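Local coordinates for protein fructose-bisphosphatase (Pyrococcus horikoshii, PDB 1VDW) that probably hydrolyses fructose 1,6-bisphosphate to fructose 6-phosphate and phosphate with magnesium as cofactor, and belongs to the inositol monophosphatase superfamily, at residues T155-K167 / E242-K254. Numbering follows the deposited sequence. Where two conformers were deposited one is given.
Sequences TKGKGTKIIDKVK and EELLETILRSIEK. With EDO (1,2-ethanediol), chain D.
The carboxylate of Glu-253 lies between two lysine chains: the methylenes of Lys-161 run over one face, the two side chains crossing at about a right angle, with Lys-161 CG 3.3 Å from Glu-253 CD, and those of Lys-158 pass offset beyond the other, its CG 3.5 Å from Glu-253 OE1. In the layered alpha/beta fold of the inositol monophosphatase superfamily, this contact joins the short helix 160-164, following strand 150-154, to helix 242-250 and the C-terminal tail. Lys-161 N donates to Glu-253 OE1 over 3.0 Å and almost straight (170°), reaching the oxygen from above the carboxylate plane. A bridging water also donates to OE1, linking it to Ile-162 N and Ser-251 O. The carboxylate thus sits at the N-terminal end of helix 160-164, where the helix dipole probably favours its negative charge. Lys-161 NZ stays 4.3 Å from Glu-253 OE2, beyond a salt bridge; its chain, extended past CG, carries the amine to another water shared with Arg-250 O and Ile-252 O. An alanine in place of Glu-253 would probably leave Lys-161 N without its acceptor and open a gap between the two lysine chains. Deeper in, Ile-162 directs CG1 against Ser-251 CB and CD1 to within 4.1 Å of Ile-248 CG2; Ile-248 also packs on strand 189-193. Lys-158 and Thr-160 touch the second subunit, so this end of the contact borders the dimer interface. At the tail, Lys-158 N donates to Lys-254 O over 2.9 Å, tilted 27° from the carbonyl plane.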
loop_
_atom_site.group_PDB
_atom_site.type_symbol
_atom_site.label_atom_id
_atom_site.label_comp_id
_atom_site.label_asym_id
_atom_site.label_seq_id
_atom_site.Cartn_x
_atom_site.Cartn_y
_atom_site.Cartn_z
ATOM N N THR A 155 -11.768 -8.369 4.502
ATOM C CA THR A 155 -12.908 -9.246 4.739
ATOM C C THR A 155 -12.847 -10.415 3.772
ATOM O O THR A 155 -12.228 -10.327 2.714
ATOM C CB THR A 155 -14.253 -8.520 4.549
ATOM O OG1 THR A 155 -15.322 -9.430 4.843
ATOM C CG2 THR A 155 -14.396 -8.019 3.121
ATOM N N LYS A 156 -13.485 -11.517 4.148
ATOM C CA LYS A 156 -13.526 -12.709 3.310
ATOM C C LYS A 156 -14.866 -12.740 2.589
ATOM O O LYS A 156 -15.060 -13.505 1.643
ATOM C CB LYS A 156 -13.389 -13.966 4.174
ATOM C CG LYS A 156 -12.071 -14.087 4.927
ATOM C CD LYS A 156 -11.009 -14.814 4.110
ATOM C CE LYS A 156 -10.640 -14.067 2.838
ATOM N NZ LYS A 156 -9.641 -14.821 2.031
ATOM N N GLY A 157 -15.789 -11.898 3.039
ATOM C CA GLY A 157 -17.111 -11.879 2.441
ATOM C C GLY A 157 -17.469 -10.602 1.718
ATOM O O GLY A 157 -16.597 -9.873 1.246
ATOM N N LYS A 158 -18.767 -10.333 1.627
ATOM C CA LYS A 158 -19.253 -9.142 0.947
ATOM C C LYS A 158 -19.001 -7.896 1.783
ATOM O O LYS A 158 -19.195 -7.895 2.998
ATOM C CB LYS A 158 -20.747 -9.284 0.636
ATOM C CG LYS A 158 -21.354 -8.068 -0.053
ATOM C CD LYS A 158 -22.726 -8.371 -0.639
ATOM C CE LYS A 158 -22.620 -9.303 -1.840
ATOM N NZ LYS A 158 -23.943 -9.528 -2.490
ATOM N N GLY A 159 -18.556 -6.835 1.123
ATOM C CA GLY A 159 -18.278 -5.602 1.834
ATOM C C GLY A 159 -18.995 -4.406 1.250
ATOM O O GLY A 159 -18.640 -3.266 1.533
ATOM N N THR A 160 -20.017 -4.668 0.442
ATOM C CA THR A 160 -20.788 -3.609 -0.198
ATOM C C THR A 160 -21.293 -2.539 0.771
ATOM O O THR A 160 -21.117 -1.344 0.533
ATOM C CB THR A 160 -21.999 -4.200 -0.947
ATOM O OG1 THR A 160 -21.545 -5.182 -1.888
ATOM C CG2 THR A 160 -22.757 -3.105 -1.687
ATOM N N LYS A 161 -21.922 -2.968 1.861
ATOM C CA LYS A 161 -22.466 -2.028 2.830
ATOM C C LYS A 161 -21.401 -1.141 3.467
ATOM O O LYS A 161 -21.613 0.057 3.636
ATOM C CB LYS A 161 -23.256 -2.773 3.910
ATOM C CG LYS A 161 -24.534 -3.424 3.390
ATOM C CD LYS A 161 -25.280 -4.142 4.501
ATOM C CE LYS A 161 -26.540 -4.810 3.975
ATOM N NZ LYS A 161 -27.273 -5.530 5.055
ATOM N N ILE A 162 -20.258 -1.718 3.822
ATOM C CA ILE A 162 -19.186 -0.926 4.413
ATOM C C ILE A 162 -18.568 0.016 3.378
ATOM O O ILE A 162 -18.319 1.185 3.665
ATOM C CB ILE A 162 -18.086 -1.841 5.025
ATOM C CG1 ILE A 162 -18.617 -2.500 6.302
ATOM C CG2 ILE A 162 -16.830 -1.032 5.327
ATOM C CD1 ILE A 162 -17.650 -3.472 6.950
ATOM N N ILE A 163 -18.335 -0.489 2.172
ATOM C CA ILE A 163 -17.741 0.332 1.122
ATOM C C ILE A 163 -18.606 1.551 0.805
ATOM O O ILE A 163 -18.091 2.612 0.460
ATOM C CB ILE A 163 -17.500 -0.504 -0.155
ATOM C CG1 ILE A 163 -16.452 -1.583 0.136
ATOM C CG2 ILE A 163 -17.029 0.392 -1.296
ATOM C CD1 ILE A 163 -16.286 -2.609 -0.968
ATOM N N ASP A 164 -19.919 1.403 0.937
ATOM C CA ASP A 164 -20.840 2.504 0.669
ATOM C C ASP A 164 -20.630 3.669 1.634
ATOM O O ASP A 164 -20.874 4.825 1.290
ATOM C CB ASP A 164 -22.285 2.016 0.782
ATOM C CG ASP A 164 -23.285 3.157 0.822
ATOM O OD1 ASP A 164 -23.429 3.865 -0.197
ATOM O OD2 ASP A 164 -23.923 3.350 1.881
ATOM N N LYS A 165 -20.163 3.354 2.836
ATOM C CA LYS A 165 -19.946 4.359 3.874
ATOM C C LYS A 165 -18.610 5.085 3.789
ATOM O O LYS A 165 -18.375 6.032 4.538
ATOM C CB LYS A 165 -20.036 3.705 5.254
ATOM C CG LYS A 165 -21.244 2.812 5.464
ATOM C CD LYS A 165 -22.532 3.608 5.443
ATOM C CE LYS A 165 -23.738 2.705 5.658
ATOM N NZ LYS A 165 -25.018 3.467 5.663
ATOM N N VAL A 166 -17.736 4.659 2.882
ATOM C CA VAL A 166 -16.420 5.276 2.794
ATOM C C VAL A 166 -16.069 5.879 1.438
ATOM O O VAL A 166 -16.638 5.517 0.408
ATOM C CB VAL A 166 -15.318 4.251 3.180
ATOM C CG1 VAL A 166 -15.677 3.572 4.494
ATOM C CG2 VAL A 166 -15.156 3.216 2.083
ATOM N N LYS A 167 -15.115 6.803 1.455
ATOM C CA LYS A 167 -14.645 7.464 0.242
ATOM C C LYS A 167 -13.647 6.560 -0.489
ATOM O O LYS A 167 -13.594 6.535 -1.716
ATOM C CB LYS A 167 -13.959 8.784 0.606
ATOM C CG LYS A 167 -13.415 9.570 -0.572
ATOM C CD LYS A 167 -14.539 10.108 -1.439
ATOM C CE LYS A 167 -14.019 11.086 -2.480
ATOM N NZ LYS A 167 -15.130 11.675 -3.277
ATOM N N GLU A 242 -16.561 7.172 17.340
ATOM C CA GLU A 242 -17.476 6.141 17.827
ATOM C C GLU A 242 -18.660 5.899 16.895
ATOM O O GLU A 242 -19.053 4.754 16.676
ATOM C CB GLU A 242 -17.984 6.509 19.225
ATOM C CG GLU A 242 -18.975 5.520 19.840
ATOM C CD GLU A 242 -18.421 4.110 19.981
ATOM O OE1 GLU A 242 -17.227 3.962 20.319
ATOM O OE2 GLU A 242 -19.187 3.145 19.770
ATOM N N GLU A 243 -19.230 6.967 16.345
ATOM C CA GLU A 243 -20.369 6.815 15.444
ATOM C C GLU A 243 -19.980 6.024 14.198
ATOM O O GLU A 243 -20.738 5.179 13.729
ATOM C CB GLU A 243 -20.927 8.180 15.033
ATOM C CG GLU A 243 -22.203 8.090 14.206
ATOM C CD GLU A 243 -22.733 9.448 13.785
ATOM O OE1 GLU A 243 -23.853 9.502 13.234
ATOM O OE2 GLU A 243 -22.030 10.459 14.000
ATOM N N LEU A 244 -18.794 6.301 13.664
ATOM C CA LEU A 244 -18.311 5.594 12.482
ATOM C C LEU A 244 -18.102 4.121 12.817
ATOM O O LEU A 244 -18.490 3.236 12.054
ATOM C CB LEU A 244 -16.996 6.216 12.001
ATOM C CG LEU A 244 -16.215 5.459 10.919
ATOM C CD1 LEU A 244 -17.091 5.241 9.700
ATOM C CD2 LEU A 244 -14.960 6.245 10.550
ATOM N N LEU A 245 -17.495 3.866 13.970
ATOM C CA LEU A 245 -17.244 2.498 14.403
ATOM C C LEU A 245 -18.568 1.743 14.492
ATOM O O LEU A 245 -18.682 0.616 14.013
ATOM C CB LEU A 245 -16.533 2.499 15.761
ATOM C CG LEU A 245 -15.838 1.203 16.193
ATOM C CD1 LEU A 245 -14.872 1.506 17.324
ATOM C CD2 LEU A 245 -16.859 0.161 16.613
ATOM N N GLU A 246 -19.571 2.367 15.099
ATOM C CA GLU A 246 -20.874 1.728 15.225
ATOM C C GLU A 246 -21.528 1.519 13.863
ATOM O O GLU A 246 -22.187 0.504 13.633
ATOM C CB GLU A 246 -21.780 2.549 16.148
ATOM C CG GLU A 246 -21.410 2.389 17.616
ATOM C CD GLU A 246 -22.317 3.161 18.546
ATOM O OE1 GLU A 246 -23.545 3.157 18.319
ATOM O OE2 GLU A 246 -21.801 3.760 19.513
ATOM N N THR A 247 -21.337 2.472 12.955
ATOM C CA THR A 247 -21.898 2.350 11.615
ATOM C C THR A 247 -21.253 1.166 10.902
ATOM O O THR A 247 -21.920 0.417 10.190
ATOM C CB THR A 247 -21.661 3.627 10.790
ATOM O OG1 THR A 247 -22.417 4.703 11.359
ATOM C CG2 THR A 247 -22.082 3.418 9.339
ATOM N N ILE A 248 -19.948 0.994 11.099
ATOM C CA ILE A 248 -19.242 -0.117 10.479
ATOM C C ILE A 248 -19.791 -1.438 11.016
ATOM O O ILE A 248 -20.057 -2.362 10.252
ATOM C CB ILE A 248 -17.720 -0.031 10.751
ATOM C CG1 ILE A 248 -17.132 1.160 9.987
ATOM C CG2 ILE A 248 -17.034 -1.330 10.333
ATOM C CD1 ILE A 248 -15.690 1.473 10.336
ATOM N N LEU A 249 -19.969 -1.523 12.331
ATOM C CA LEU A 249 -20.497 -2.743 12.932
ATOM C C LEU A 249 -21.881 -3.076 12.375
ATOM O O LEU A 249 -22.179 -4.236 12.088
ATOM C CB LEU A 249 -20.565 -2.600 14.455
ATOM C CG LEU A 249 -19.218 -2.565 15.184
ATOM C CD1 LEU A 249 -19.445 -2.304 16.666
ATOM C CD2 LEU A 249 -18.482 -3.881 14.974
ATOM N N ARG A 250 -22.717 -2.056 12.214
ATOM C CA ARG A 250 -24.063 -2.261 11.684
ATOM C C ARG A 250 -24.049 -2.663 10.214
ATOM O O ARG A 250 -25.015 -3.236 9.708
ATOM C CB ARG A 250 -24.908 -0.991 11.838
ATOM C CG ARG A 250 -25.302 -0.651 13.263
ATOM C CD ARG A 250 -26.476 0.329 13.317
ATOM N NE ARG A 250 -26.222 1.567 12.584
ATOM C CZ ARG A 250 -25.408 2.532 13.000
ATOM N NH1 ARG A 250 -24.761 2.409 14.150
ATOM N NH2 ARG A 250 -25.243 3.622 12.264
ATOM N N SER A 251 -22.947 -2.370 9.531
ATOM C CA SER A 251 -22.830 -2.673 8.110
ATOM C C SER A 251 -22.091 -3.962 7.780
ATOM O O SER A 251 -21.913 -4.290 6.605
ATOM C CB SER A 251 -22.145 -1.511 7.394
ATOM O OG SER A 251 -22.844 -0.298 7.608
ATOM N N ILE A 252 -21.655 -4.692 8.802
ATOM C CA ILE A 252 -20.933 -5.935 8.567
ATOM C C ILE A 252 -21.823 -6.979 7.903
ATOM O O ILE A 252 -22.957 -7.210 8.325
ATOM C CB ILE A 252 -20.352 -6.506 9.883
ATOM C CG1 ILE A 252 -19.244 -5.580 10.393
ATOM C CG2 ILE A 252 -19.809 -7.911 9.652
ATOM C CD1 ILE A 252 -18.570 -6.054 11.664
ATOM N N GLU A 253 -21.298 -7.594 6.849
ATOM C CA GLU A 253 -22.019 -8.616 6.099
ATOM C C GLU A 253 -21.241 -9.927 6.139
ATOM O O GLU A 253 -20.085 -9.958 6.566
ATOM C CB GLU A 253 -22.199 -8.166 4.646
ATOM C CG GLU A 253 -23.076 -6.933 4.475
ATOM C CD GLU A 253 -23.083 -6.416 3.049
ATOM O OE1 GLU A 253 -22.055 -5.856 2.612
ATOM O OE2 GLU A 253 -24.113 -6.576 2.360
ATOM N N LYS A 254 -21.874 -11.008 5.694
ATOM C CA LYS A 254 -21.220 -12.310 5.685
ATOM C C LYS A 254 -20.412 -12.473 4.400
ATOM O O LYS A 254 -20.572 -11.624 3.500
ATOM C CB LYS A 254 -22.262 -13.430 5.781
ATOM C CG LYS A 254 -21.662 -14.817 5.960
ATOM C CD LYS A 254 -22.720 -15.907 5.878
ATOM C CE LYS A 254 -23.323 -15.991 4.485
ATOM N NZ LYS A 254 -24.315 -17.096 4.374
ATOM O OXT LYS A 254 -19.640 -13.451 4.305
HETATM C C1 EDO D . -16.782 -7.269 -2.407
HETATM O O1 EDO D . -18.005 -7.063 -1.706
HETATM C C2 EDO D . -15.817 -8.027 -1.489
HETATM O O2 EDO D . -15.582 -7.248 -0.306
HETATM O O HOH W 1 -17.918 -9.115 4.978
HETATM O O HOH W 2 -18.791 -6.545 5.825
HETATM O O HOH W 3 -25.417 -5.659 7.581
HETATM O O HOH W 4 -20.222 -4.731 4.258
#